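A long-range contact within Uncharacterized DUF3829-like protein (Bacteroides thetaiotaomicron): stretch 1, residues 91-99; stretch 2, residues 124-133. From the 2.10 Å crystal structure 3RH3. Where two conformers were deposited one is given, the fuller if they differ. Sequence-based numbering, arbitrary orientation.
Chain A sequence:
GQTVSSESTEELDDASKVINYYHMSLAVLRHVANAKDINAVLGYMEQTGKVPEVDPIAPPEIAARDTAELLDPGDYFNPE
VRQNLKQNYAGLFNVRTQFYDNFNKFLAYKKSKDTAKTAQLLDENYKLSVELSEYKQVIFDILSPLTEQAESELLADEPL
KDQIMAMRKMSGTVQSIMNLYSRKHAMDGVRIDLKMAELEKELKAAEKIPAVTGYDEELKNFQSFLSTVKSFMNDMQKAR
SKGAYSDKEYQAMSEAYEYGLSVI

Stretch 1, residues 91-99: GLFNVRTQF
Stretch 2 124-133: ENYKLSVELS

Residues 91-99 and 124-133 are both segments of longer α-helices, all helical, with phi between -51° and -72° and psi between -26° (N125) and -57° (L92). The two helices pack nearly antiparallel: their N-to-C directions make an angle of 155° (signed crossing angle -155°), and their axes approach to 8.9 Å. The register is set by three CA-CA pairs, L92 with L132 at 5.4 Å, V95 with L128 at 5.9 Å and F99 with N125 at 5.5 Å, so that advancing along one helix means retreating along the other. Backbone i to i+4 hydrogen bonds run through each segment, for example from F99 N to V95 O (2.9 Å) and from L132 N to L128 O (2.9 Å), but the bond from V130 N to Y126 O (3.4 Å) is weak. Together the stretches bury 544 Å² against each other.

Most of this contact is apolar. L92, V95, F99, L128 and L132 are all buried, and their hydrocarbon side chains suit a site with little access to solvent. V95 (chi1 -58°, m) points its CA-CB bond toward the second helix, where its short, branched side chain fits between two leucines: V95 CB lies 3.8 Å from L128 CD2, and V95 CG2 lies 3.7 Å from L132 CA and 3.8 Å from L132 CD1. L128 (m, t; chi2 161°) also points toward its partner helix and reaches the next turn, with CD1 3.8 Å from Q98 CB and 3.9 Å from F99 N. L132 leaves its helix sideways, but its t, p rotamer (-171°, 71°) brings the end of the chain inward. Its CD1 sits 3.3 Å from L92 O, 3.7 Å from L92 CG and 3.7 Å from R96 CB, packing against backbone as well as side chains. L92 similarly starts sideways and ends nearer, with chi1 -176° (t) and chi2 127°, between wells.

F99 closes the other end of the contact. It starts sideways, and its t rotamer (chi1 -175°, chi2 87°) brings the ring nearer to the second helix. L128 CB lies at the ring edge, 4.2 Å from F99 CD1. In the small S129 side chain (p), OG donates to Y126 O at 2.6 Å, and CB lies 4.0 Å from F99 CE1.

The one hydrogen bond between the stretches runs from N125 ND2 to F99 O, at 2.8 Å with an N-H...O angle of 164°. N125 points toward the first helix, and chi1 of -91° with chi2 of 18° directs its amide to that carbonyl. The same ND2 lies over one face of the F99 ring, 3.4 Å from CD1. OD1 is hydrogen-bonded elsewhere in the structure, so the nitrogen and the oxygen of this buried amide each take part in a hydrogen bond.

Longer polar residues border the apolar centre. R96 (t, t, t; chi4 -94°) packs its CB on L132 while its extended end leads away, and Q98 (m, t; chi3 -107°) offers its CB to L128; both contacts are aliphatic. E131 (m, t; chi3 63°) instead places OE1 3.8 Å from V95 CG1, a van der Waals approach.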

# COMPACT_ATOMS: atom_id res chain seq x y z
N GLY A 91 -5.87 -13.55 -7.84
CA GLY A 91 -5.87 -12.56 -8.90
C GLY A 91 -4.53 -11.87 -8.96
O GLY A 91 -3.90 -11.81 -10.03
N LEU A 92 -4.04 -11.41 -7.81
CA LEU A 92 -2.75 -10.75 -7.74
C LEU A 92 -1.64 -11.59 -8.44
O LEU A 92 -1.03 -11.10 -9.39
CB LEU A 92 -2.37 -10.43 -6.30
CG LEU A 92 -1.08 -9.64 -6.13
CD1 LEU A 92 -1.31 -8.42 -5.28
CD2 LEU A 92 0.01 -10.51 -5.56
N PHE A 93 -1.42 -12.86 -8.01
CA PHE A 93 -0.39 -13.75 -8.55
C PHE A 93 -0.60 -14.08 -10.03
O PHE A 93 0.39 -14.19 -10.77
CB PHE A 93 -0.26 -15.04 -7.72
CG PHE A 93 0.37 -14.78 -6.36
CD1 PHE A 93 1.68 -14.34 -6.25
CD2 PHE A 93 -0.36 -14.98 -5.20
CE1 PHE A 93 2.24 -14.06 -4.99
CE2 PHE A 93 0.20 -14.71 -3.94
CZ PHE A 93 1.49 -14.25 -3.85
N ASN A 94 -1.87 -14.18 -10.48
CA ASN A 94 -2.23 -14.45 -11.87
C ASN A 94 -1.80 -13.26 -12.76
O ASN A 94 -1.12 -13.46 -13.78
CB ASN A 94 -3.75 -14.73 -11.98
CG ASN A 94 -4.37 -14.69 -13.36
OD1 ASN A 94 -5.41 -14.05 -13.56
ND2 ASN A 94 -3.80 -15.40 -14.33
N VAL A 95 -2.18 -12.03 -12.37
CA VAL A 95 -1.82 -10.85 -13.18
C VAL A 95 -0.28 -10.61 -13.09
O VAL A 95 0.30 -10.20 -14.09
CB VAL A 95 -2.66 -9.57 -12.91
CG1 VAL A 95 -4.15 -9.83 -13.15
CG2 VAL A 95 -2.42 -9.00 -11.52
N ARG A 96 0.38 -10.96 -11.96
CA ARG A 96 1.83 -10.82 -11.82
C ARG A 96 2.56 -11.75 -12.80
O ARG A 96 3.52 -11.33 -13.44
CB ARG A 96 2.28 -11.11 -10.39
CG ARG A 96 3.76 -10.86 -10.18
CD ARG A 96 4.15 -11.18 -8.77
NE ARG A 96 5.56 -10.87 -8.53
CZ ARG A 96 6.54 -11.75 -8.64
NH1 ARG A 96 6.29 -13.01 -8.98
NH2 ARG A 96 7.80 -11.38 -8.41
N THR A 97 2.10 -13.01 -12.91
CA THR A 97 2.67 -14.01 -13.81
C THR A 97 2.52 -13.54 -15.25
O THR A 97 3.50 -13.58 -15.99
CB THR A 97 2.05 -15.39 -13.56
OG1 THR A 97 2.30 -15.76 -12.21
CG2 THR A 97 2.60 -16.46 -14.48
N GLN A 98 1.30 -13.07 -15.65
CA GLN A 98 1.02 -12.53 -16.99
C GLN A 98 1.96 -11.37 -17.31
O GLN A 98 2.50 -11.31 -18.42
CB GLN A 98 -0.43 -12.04 -17.10
CG GLN A 98 -1.46 -13.11 -17.38
CD GLN A 98 -2.85 -12.51 -17.48
OE1 GLN A 98 -3.69 -12.68 -16.59
NE2 GLN A 98 -3.11 -11.78 -18.56
N PHE A 99 2.17 -10.46 -16.34
CA PHE A 99 3.03 -9.28 -16.47
C PHE A 99 4.48 -9.69 -16.79
O PHE A 99 5.03 -9.21 -17.79
CB PHE A 99 2.99 -8.43 -15.19
CG PHE A 99 3.76 -7.13 -15.26
CD1 PHE A 99 3.16 -5.98 -15.76
CD2 PHE A 99 5.08 -7.06 -14.82
CE1 PHE A 99 3.87 -4.77 -15.82
CE2 PHE A 99 5.79 -5.86 -14.89
CZ PHE A 99 5.18 -4.73 -15.39
N GLU A 124 -0.52 -4.15 -22.89
CA GLU A 124 -1.05 -5.17 -21.97
C GLU A 124 -0.47 -5.00 -20.56
O GLU A 124 -1.22 -5.00 -19.58
CB GLU A 124 -0.76 -6.59 -22.49
N ASN A 125 0.87 -4.81 -20.47
CA ASN A 125 1.56 -4.69 -19.20
C ASN A 125 1.19 -3.42 -18.44
O ASN A 125 1.21 -3.48 -17.21
CB ASN A 125 3.06 -4.86 -19.36
CG ASN A 125 3.43 -6.32 -19.18
OD1 ASN A 125 2.58 -7.20 -19.29
ND2 ASN A 125 4.66 -6.62 -18.79
N TYR A 126 0.76 -2.32 -19.14
CA TYR A 126 0.25 -1.11 -18.48
C TYR A 126 -1.05 -1.44 -17.73
O TYR A 126 -1.19 -1.09 -16.55
CB TYR A 126 -0.03 0.01 -19.49
CG TYR A 126 1.15 0.79 -20.00
CD1 TYR A 126 2.16 1.21 -19.14
CD2 TYR A 126 1.20 1.22 -21.32
CE1 TYR A 126 3.22 1.99 -19.59
CE2 TYR A 126 2.24 2.02 -21.78
CZ TYR A 126 3.26 2.39 -20.92
OH TYR A 126 4.29 3.14 -21.39
N LYS A 127 -1.99 -2.14 -18.41
CA LYS A 127 -3.26 -2.57 -17.82
C LYS A 127 -3.02 -3.56 -16.66
O LYS A 127 -3.63 -3.42 -15.59
CB LYS A 127 -4.15 -3.20 -18.89
N LEU A 128 -2.09 -4.52 -16.84
CA LEU A 128 -1.80 -5.52 -15.80
C LEU A 128 -1.17 -4.90 -14.55
O LEU A 128 -1.50 -5.34 -13.45
CB LEU A 128 -0.91 -6.65 -16.33
CG LEU A 128 -1.59 -7.62 -17.32
CD1 LEU A 128 -0.57 -8.39 -18.11
CD2 LEU A 128 -2.55 -8.57 -16.61
N SER A 129 -0.32 -3.86 -14.71
CA SER A 129 0.32 -3.19 -13.57
C SER A 129 -0.72 -2.51 -12.67
O SER A 129 -0.55 -2.50 -11.47
CB SER A 129 1.36 -2.18 -14.06
OG SER A 129 0.80 -1.13 -14.82
N VAL A 130 -1.79 -1.97 -13.27
CA VAL A 130 -2.87 -1.31 -12.54
C VAL A 130 -3.67 -2.38 -11.79
O VAL A 130 -3.94 -2.22 -10.60
CB VAL A 130 -3.75 -0.43 -13.47
CG1 VAL A 130 -4.95 0.14 -12.72
CG2 VAL A 130 -2.91 0.71 -14.05
N GLU A 131 -4.00 -3.49 -12.48
CA GLU A 131 -4.71 -4.65 -11.90
C GLU A 131 -3.95 -5.18 -10.68
O GLU A 131 -4.55 -5.35 -9.62
CB GLU A 131 -4.89 -5.75 -12.94
CG GLU A 131 -5.93 -5.43 -14.00
CD GLU A 131 -6.41 -6.62 -14.81
OE1 GLU A 131 -7.02 -7.54 -14.22
OE2 GLU A 131 -6.23 -6.60 -16.05
N LEU A 132 -2.61 -5.33 -10.80
CA LEU A 132 -1.75 -5.80 -9.70
C LEU A 132 -1.82 -4.84 -8.49
O LEU A 132 -1.89 -5.29 -7.34
CB LEU A 132 -0.31 -5.94 -10.21
CG LEU A 132 0.69 -6.62 -9.28
CD1 LEU A 132 0.42 -8.11 -9.16
CD2 LEU A 132 2.05 -6.53 -9.85
N SER A 133 -1.82 -3.53 -8.77
CA SER A 133 -1.90 -2.48 -7.78
C SER A 133 -3.26 -2.49 -7.08
O SER A 133 -3.31 -2.34 -5.86
CB SER A 133 -1.61 -1.13 -8.43
OG SER A 133 -1.47 -0.16 -7.42